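Local coordinates for DNA/pantothenate metabolism flavoprotein (PDB 7CFU) that binds flavin mononucleotide and probably catalyses the oxidative decarboxylation of a C-terminal cysteine of a peptide precursor, at residues Q51-A63 and I70-W82. Numbering follows the deposited sequence.
Sequences QEIRTVMTAQARA and IEAVTGHAPVTDW. With FMN (flavin mononucleotide), chain Y; FMN (flavin mononucleotide), chain B.
His76, Thr55, Met57 and Thr80 each bury a large share of this contact between strand 52-57 and the chain that leaves helix 67-74. The His76 ring lies beside the strand. Its ND1 donates to Ile53 O at 3.2 Å, a bent bond whose donor sits above the carbonyl plane. His76 NE2 lies over one face of the Arg54 guanidinium, toward its rim; Arg54 NH1 is 3.2 Å from His76 CD2 and the planes are 45° apart. Arg54 also makes a cation-pi contact with Trp98.

Thr55 turns OG1 between its backbone N and carbonyl carbon (chi1 57°). There OG1 lies alongside Pro78, 3.2 Å from CB. A water joins this OG1 to Thr74 OG1, tying the strand to the helix end.

Met57 runs alongside Pro78, then bends at chi3 (80°), and its CE meets Ile70 CD1 tip to tip at 3.6 Å. Thr80 OG1 donates a weak hydrogen bond to Met57 O. Thr80 CG2 sits over the centre of one face of the Arg62 guanidinium. Arg62 NH1 donates to Asp81 OD2 at 2.8 Å in a salt bridge; OD2 lies at the guanidinium edge, in plane, while NH1 comes from above the carboxylate plane.

Val79 N donates to Thr55 O and Val79 O accepts from Met57 N, a single bridge of Val79 with Val56 on an outermost strand of the chain's parallel sheet. Thr58 OG1 accepts from Ala61 N as N-cap of helix 59-65 and donates to O2P of FMN (chain Y), placing the contact beside the flavin site of a Rossmann-like flavoprotein fold.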
loop_
_atom_site.group_PDB
_atom_site.type_symbol
_atom_site.label_atom_id
_atom_site.label_comp_id
_atom_site.label_asym_id
_atom_site.label_seq_id
_atom_site.Cartn_x
_atom_site.Cartn_y
_atom_site.Cartn_z
ATOM N N GLN A 51 -10.972 -26.710 -30.737
ATOM C CA GLN A 51 -11.920 -25.679 -30.334
ATOM C C GLN A 51 -11.845 -25.278 -28.869
ATOM O O GLN A 51 -11.949 -24.091 -28.569
ATOM C CB GLN A 51 -13.346 -26.127 -30.678
ATOM C CG GLN A 51 -13.558 -26.246 -32.180
ATOM C CD GLN A 51 -14.982 -26.586 -32.558
ATOM O OE1 GLN A 51 -15.846 -26.770 -31.697
ATOM N NE2 GLN A 51 -15.232 -26.694 -33.858
ATOM N N GLU A 52 -11.658 -26.210 -27.936
ATOM C CA GLU A 52 -11.609 -25.872 -26.513
ATOM C C GLU A 52 -10.152 -25.933 -26.050
ATOM O O GLU A 52 -9.565 -27.018 -25.962
ATOM C CB GLU A 52 -12.482 -26.798 -25.669
ATOM C CG GLU A 52 -13.976 -26.686 -25.938
ATOM C CD GLU A 52 -14.798 -27.604 -25.038
ATOM O OE1 GLU A 52 -14.212 -28.365 -24.238
ATOM O OE2 GLU A 52 -16.040 -27.584 -25.151
ATOM N N ILE A 53 -9.570 -24.768 -25.776
ATOM C CA ILE A 53 -8.186 -24.648 -25.333
ATOM C C ILE A 53 -8.166 -23.799 -24.069
ATOM O O ILE A 53 -8.647 -22.663 -24.082
ATOM C CB ILE A 53 -7.292 -24.022 -26.417
ATOM C CG1 ILE A 53 -7.326 -24.853 -27.698
ATOM C CG2 ILE A 53 -5.861 -23.852 -25.906
ATOM C CD1 ILE A 53 -6.589 -24.209 -28.840
ATOM N N ARG A 54 -7.629 -24.353 -22.974
ATOM C CA ARG A 54 -7.427 -23.620 -21.726
ATOM C C ARG A 54 -5.940 -23.588 -21.377
ATOM O O ARG A 54 -5.244 -24.600 -21.514
ATOM C CB ARG A 54 -8.207 -24.253 -20.569
ATOM C CG ARG A 54 -9.717 -24.232 -20.743
ATOM C CD ARG A 54 -10.429 -24.816 -19.530
ATOM N NE ARG A 54 -11.880 -24.714 -19.670
ATOM C CZ ARG A 54 -12.599 -23.641 -19.347
ATOM N NH1 ARG A 54 -12.006 -22.558 -18.858
ATOM N NH2 ARG A 54 -13.918 -23.652 -19.517
ATOM N N THR A 55 -5.454 -22.429 -20.927
ATOM C CA THR A 55 -4.039 -22.215 -20.650
ATOM C C THR A 55 -3.760 -22.040 -19.160
ATOM O O THR A 55 -4.590 -21.530 -18.401
ATOM C CB THR A 55 -3.505 -20.994 -21.396
ATOM O OG1 THR A 55 -4.281 -19.845 -21.042
ATOM C CG2 THR A 55 -3.559 -21.213 -22.904
ATOM N N VAL A 56 -2.580 -22.507 -18.754
ATOM C CA VAL A 56 -2.016 -22.300 -17.425
ATOM C C VAL A 56 -0.631 -21.693 -17.605
ATOM O O VAL A 56 0.187 -22.232 -18.360
ATOM C CB VAL A 56 -1.929 -23.613 -16.618
ATOM C CG1 VAL A 56 -1.364 -23.364 -15.222
ATOM C CG2 VAL A 56 -3.275 -24.274 -16.524
ATOM N N MET A 57 -0.379 -20.560 -16.949
ATOM C CA MET A 57 0.916 -19.894 -16.996
ATOM C C MET A 57 1.616 -20.007 -15.647
ATOM O O MET A 57 0.982 -19.883 -14.595
ATOM C CB MET A 57 0.780 -18.414 -17.358
ATOM C CG MET A 57 0.087 -18.150 -18.687
ATOM S SD MET A 57 0.118 -16.395 -19.058
ATOM C CE MET A 57 1.772 -16.201 -19.707
ATOM N N THR A 58 2.919 -20.273 -15.680
ATOM C CA THR A 58 3.706 -20.111 -14.473
ATOM C C THR A 58 3.766 -18.631 -14.103
ATOM O O THR A 58 3.480 -17.750 -14.922
ATOM C CB THR A 58 5.122 -20.667 -14.668
ATOM O OG1 THR A 58 5.862 -19.829 -15.576
ATOM C CG2 THR A 58 5.042 -22.053 -15.236
ATOM N N ALA A 59 4.129 -18.360 -12.844
ATOM C CA ALA A 59 4.283 -16.972 -12.416
ATOM C C ALA A 59 5.314 -16.256 -13.274
ATOM O O ALA A 59 5.173 -15.063 -13.565
ATOM C CB ALA A 59 4.670 -16.904 -10.936
ATOM N N GLN A 60 6.376 -16.969 -13.676
ATOM C CA GLN A 60 7.404 -16.350 -14.504
ATOM C C GLN A 60 6.894 -16.056 -15.911
ATOM O O GLN A 60 7.162 -14.981 -16.462
ATOM C CB GLN A 60 8.652 -17.249 -14.555
ATOM C CG GLN A 60 9.735 -16.744 -15.482
ATOM C CD GLN A 60 10.570 -15.628 -14.869
ATOM O OE1 GLN A 60 10.086 -14.860 -14.034
ATOM N NE2 GLN A 60 11.838 -15.549 -15.268
ATOM N N ALA A 61 6.158 -16.992 -16.513
ATOM C CA ALA A 61 5.567 -16.722 -17.823
ATOM C C ALA A 61 4.663 -15.497 -17.764
ATOM O O ALA A 61 4.724 -14.616 -18.632
ATOM C CB ALA A 61 4.783 -17.940 -18.313
ATOM N N ARG A 62 3.830 -15.414 -16.725
ATOM C CA ARG A 62 2.948 -14.263 -16.582
ATOM C C ARG A 62 3.737 -12.966 -16.448
ATOM O O ARG A 62 3.403 -11.960 -17.089
ATOM C CB ARG A 62 2.022 -14.457 -15.381
ATOM C CG ARG A 62 0.990 -13.335 -15.218
ATOM C CD ARG A 62 0.129 -13.550 -13.995
ATOM N NE ARG A 62 0.952 -13.671 -12.796
ATOM C CZ ARG A 62 0.485 -13.943 -11.579
ATOM N NH1 ARG A 62 -0.816 -14.117 -11.382
ATOM N NH2 ARG A 62 1.327 -14.034 -10.555
ATOM N N ALA A 63 4.814 -12.975 -15.656
ATOM C CA ALA A 63 5.559 -11.739 -15.425
ATOM C C ALA A 63 6.267 -11.256 -16.685
ATOM O O ALA A 63 6.421 -10.047 -16.883
ATOM C CB ALA A 63 6.568 -11.938 -14.297
ATOM N N ILE A 70 -2.848 -13.053 -23.738
ATOM C CA ILE A 70 -3.144 -14.471 -23.924
ATOM C C ILE A 70 -4.640 -14.700 -23.792
ATOM O O ILE A 70 -5.245 -15.421 -24.593
ATOM C CB ILE A 70 -2.355 -15.343 -22.926
ATOM C CG1 ILE A 70 -0.878 -15.415 -23.313
ATOM C CG2 ILE A 70 -2.970 -16.741 -22.833
ATOM C CD1 ILE A 70 -0.163 -16.603 -22.697
ATOM N N GLU A 71 -5.265 -14.060 -22.798
ATOM C CA GLU A 71 -6.705 -14.198 -22.604
ATOM C C GLU A 71 -7.487 -13.726 -23.819
ATOM O O GLU A 71 -8.423 -14.401 -24.265
ATOM C CB GLU A 71 -7.155 -13.407 -21.377
ATOM C CG GLU A 71 -8.673 -13.256 -21.293
ATOM C CD GLU A 71 -9.140 -12.661 -19.978
ATOM O OE1 GLU A 71 -8.305 -12.068 -19.266
ATOM O OE2 GLU A 71 -10.346 -12.778 -19.662
ATOM N N ALA A 72 -7.111 -12.572 -24.372
ATOM C CA ALA A 72 -7.881 -11.993 -25.464
ATOM C C ALA A 72 -7.781 -12.829 -26.729
ATOM O O ALA A 72 -8.733 -12.872 -27.516
ATOM C CB ALA A 72 -7.419 -10.560 -25.731
ATOM N N VAL A 73 -6.652 -13.507 -26.934
ATOM C CA VAL A 73 -6.435 -14.231 -28.180
ATOM C C VAL A 73 -6.825 -15.700 -28.090
ATOM O O VAL A 73 -7.069 -16.330 -29.128
ATOM C CB VAL A 73 -4.964 -14.099 -28.617
ATOM C CG1 VAL A 73 -4.538 -12.640 -28.585
ATOM C CG2 VAL A 73 -4.059 -14.926 -27.723
ATOM N N THR A 74 -6.930 -16.256 -26.885
ATOM C CA THR A 74 -7.308 -17.650 -26.723
ATOM C C THR A 74 -8.754 -17.850 -26.283
ATOM O O THR A 74 -9.260 -18.974 -26.379
ATOM C CB THR A 74 -6.372 -18.340 -25.723
ATOM O OG1 THR A 74 -6.545 -17.757 -24.428
ATOM C CG2 THR A 74 -4.916 -18.196 -26.166
ATOM N N GLY A 75 -9.430 -16.808 -25.799
ATOM C CA GLY A 75 -10.805 -16.945 -25.361
ATOM C C GLY A 75 -10.984 -17.357 -23.917
ATOM O O GLY A 75 -12.129 -17.504 -23.467
ATOM N N HIS A 76 -9.899 -17.567 -23.184
ATOM C CA HIS A 76 -9.967 -17.881 -21.766
ATOM C C HIS A 76 -8.864 -17.130 -21.043
ATOM O O HIS A 76 -7.748 -16.999 -21.554
ATOM C CB HIS A 76 -9.826 -19.392 -21.494
ATOM C CG HIS A 76 -11.052 -20.188 -21.822
ATOM N ND1 HIS A 76 -11.152 -20.972 -22.952
ATOM C CD2 HIS A 76 -12.231 -20.319 -21.167
ATOM C CE1 HIS A 76 -12.339 -21.550 -22.980
ATOM N NE2 HIS A 76 -13.014 -21.170 -21.910
ATOM N N ALA A 77 -9.191 -16.613 -19.873
ATOM C CA ALA A 77 -8.155 -16.091 -19.009
ATOM C C ALA A 77 -7.251 -17.252 -18.623
ATOM O O ALA A 77 -7.752 -18.324 -18.262
ATOM C CB ALA A 77 -8.756 -15.440 -17.764
ATOM N N PRO A 78 -5.937 -17.117 -18.745
ATOM C CA PRO A 78 -5.056 -18.179 -18.249
ATOM C C PRO A 78 -5.149 -18.292 -16.735
ATOM O O PRO A 78 -5.382 -17.313 -16.025
ATOM C CB PRO A 78 -3.659 -17.730 -18.696
ATOM C CG PRO A 78 -3.772 -16.248 -18.867
ATOM C CD PRO A 78 -5.185 -15.992 -19.329
ATOM N N VAL A 79 -4.992 -19.508 -16.243
ATOM C CA VAL A 79 -4.924 -19.760 -14.811
ATOM C C VAL A 79 -3.470 -19.662 -14.365
ATOM O O VAL A 79 -2.592 -20.315 -14.942
ATOM C CB VAL A 79 -5.508 -21.144 -14.478
ATOM C CG1 VAL A 79 -5.269 -21.494 -13.016
ATOM C CG2 VAL A 79 -6.996 -21.182 -14.828
ATOM N N THR A 80 -3.204 -18.852 -13.337
ATOM C CA THR A 80 -1.866 -18.830 -12.750
ATOM C C THR A 80 -1.904 -19.084 -11.252
ATOM O O THR A 80 -1.105 -19.862 -10.728
ATOM C CB THR A 80 -1.152 -17.500 -13.022
ATOM O OG1 THR A 80 -1.035 -17.300 -14.430
ATOM C CG2 THR A 80 0.247 -17.520 -12.410
ATOM N N ASP A 81 -2.793 -18.408 -10.544
ATOM C CA ASP A 81 -2.924 -18.590 -9.109
ATOM C C ASP A 81 -4.118 -19.483 -8.795
ATOM O O ASP A 81 -5.068 -19.583 -9.575
ATOM C CB ASP A 81 -3.050 -17.241 -8.407
ATOM C CG ASP A 81 -1.765 -16.438 -8.479
ATOM O OD1 ASP A 81 -0.728 -16.947 -8.009
ATOM O OD2 ASP A 81 -1.780 -15.327 -9.041
ATOM N N TRP A 82 -4.043 -20.148 -7.644
ATOM C CA TRP A 82 -5.138 -20.992 -7.180
ATOM C C TRP A 82 -6.465 -20.239 -7.142
ATOM O O TRP A 82 -7.521 -20.830 -7.396
ATOM C CB TRP A 82 -4.788 -21.557 -5.810
ATOM C CG TRP A 82 -3.526 -22.356 -5.849
ATOM C CD1 TRP A 82 -2.278 -21.945 -5.472
ATOM C CD2 TRP A 82 -3.378 -23.690 -6.338
ATOM N NE1 TRP A 82 -1.363 -22.951 -5.672
ATOM C CE2 TRP A 82 -2.012 -24.033 -6.210
ATOM C CE3 TRP A 82 -4.268 -24.635 -6.860
ATOM C CZ2 TRP A 82 -1.518 -25.281 -6.583
ATOM C CZ3 TRP A 82 -3.776 -25.874 -7.235
ATOM C CH2 TRP A 82 -2.413 -26.189 -7.090
HETATM N N1 FMN Y . 14.761 -20.711 -18.924
HETATM C C2 FMN Y . 14.761 -21.797 -19.767
HETATM O O2 FMN Y . 14.936 -22.911 -19.297
HETATM N N3 FMN Y . 14.547 -21.636 -21.120
HETATM C C4 FMN Y . 14.352 -20.373 -21.638
HETATM O O4 FMN Y . 14.174 -20.230 -22.847
HETATM C C4A FMN Y . 14.367 -19.271 -20.790
HETATM N N5 FMN Y . 14.164 -18.004 -21.289
HETATM C C5A FMN Y . 14.156 -16.918 -20.437
HETATM C C6 FMN Y . 13.954 -15.650 -20.958
HETATM C C7 FMN Y . 13.945 -14.553 -20.109
HETATM C C7M FMN Y . 13.720 -13.174 -20.675
HETATM C C8 FMN Y . 14.154 -14.721 -18.745
HETATM C C8M FMN Y . 14.151 -13.510 -17.843
HETATM C C9 FMN Y . 14.363 -15.995 -18.221
HETATM C C9A FMN Y . 14.365 -17.095 -19.072
HETATM N N10 FMN Y . 14.581 -18.373 -18.579
HETATM C C10 FMN Y . 14.566 -19.452 -19.430
HETATM C "C1'" FMN Y . 14.796 -18.601 -17.119
HETATM C "C2'" FMN Y . 13.469 -19.009 -16.501
HETATM O "O2'" FMN Y . 12.492 -18.007 -16.745
HETATM C "C3'" FMN Y . 13.672 -19.292 -15.014
HETATM O "O3'" FMN Y . 14.422 -20.481 -14.865
HETATM C "C4'" FMN Y . 12.351 -19.368 -14.232
HETATM O "O4'" FMN Y . 12.625 -19.593 -12.861
HETATM C "C5'" FMN Y . 11.460 -20.480 -14.756
HETATM O "O5'" FMN Y . 10.180 -20.365 -14.166
HETATM P P FMN Y . 9.001 -21.380 -14.554
HETATM O O1P FMN Y . 8.144 -21.619 -13.333
HETATM O O2P FMN Y . 8.264 -20.784 -15.705
HETATM O O3P FMN Y . 9.539 -22.730 -14.987
HETATM N N1 FMN B . -2.069 -31.201 -3.246
HETATM C C2 FMN B . -1.870 -32.471 -2.754
HETATM O O2 FMN B . -0.841 -33.079 -3.052
HETATM N N3 FMN B . -2.825 -33.052 -1.930
HETATM C C4 FMN B . -3.988 -32.369 -1.601
HETATM O O4 FMN B . -4.845 -32.894 -0.875
HETATM C C4A FMN B . -4.186 -31.085 -2.095
HETATM N N5 FMN B . -5.335 -30.382 -1.772
HETATM C C5A FMN B . -5.521 -29.107 -2.258
HETATM C C6 FMN B . -6.673 -28.407 -1.924
HETATM C C7 FMN B . -6.870 -27.120 -2.414
HETATM C C7M FMN B . -8.121 -26.359 -2.059
HETATM C C8 FMN B . -5.911 -26.530 -3.233
HETATM C C8M FMN B . -6.151 -25.139 -3.751
HETATM C C9 FMN B . -4.749 -27.235 -3.574
HETATM C C9A FMN B . -4.553 -28.525 -3.079
HETATM N N10 FMN B . -3.409 -29.244 -3.405
HETATM C C10 FMN B . -3.221 -30.509 -2.917
HETATM C "C1'" FMN B . -2.344 -28.648 -4.275
HETATM C "C2'" FMN B . -1.277 -28.082 -3.348
HETATM O "O2'" FMN B . -1.859 -27.075 -2.529
HETATM C "C3'" FMN B . -0.120 -27.541 -4.190
HETATM O "O3'" FMN B . 0.586 -28.607 -4.788
HETATM C "C4'" FMN B . 0.824 -26.680 -3.358
HETATM O "O4'" FMN B . 1.850 -26.160 -4.184
HETATM C "C5'" FMN B . 1.457 -27.475 -2.231
HETATM O "O5'" FMN B . 2.094 -26.525 -1.406
HETATM P P FMN B . 2.892 -26.968 -0.089
HETATM O O1P FMN B . 4.072 -26.031 0.127
HETATM O O2P FMN B . 1.929 -26.895 1.078
HETATM O O3P FMN B . 3.367 -28.396 -0.249
HETATM O O HOH W 1 -6.290 -19.452 -22.656
HETATM O O HOH W 2 -7.459 -21.009 -18.636
#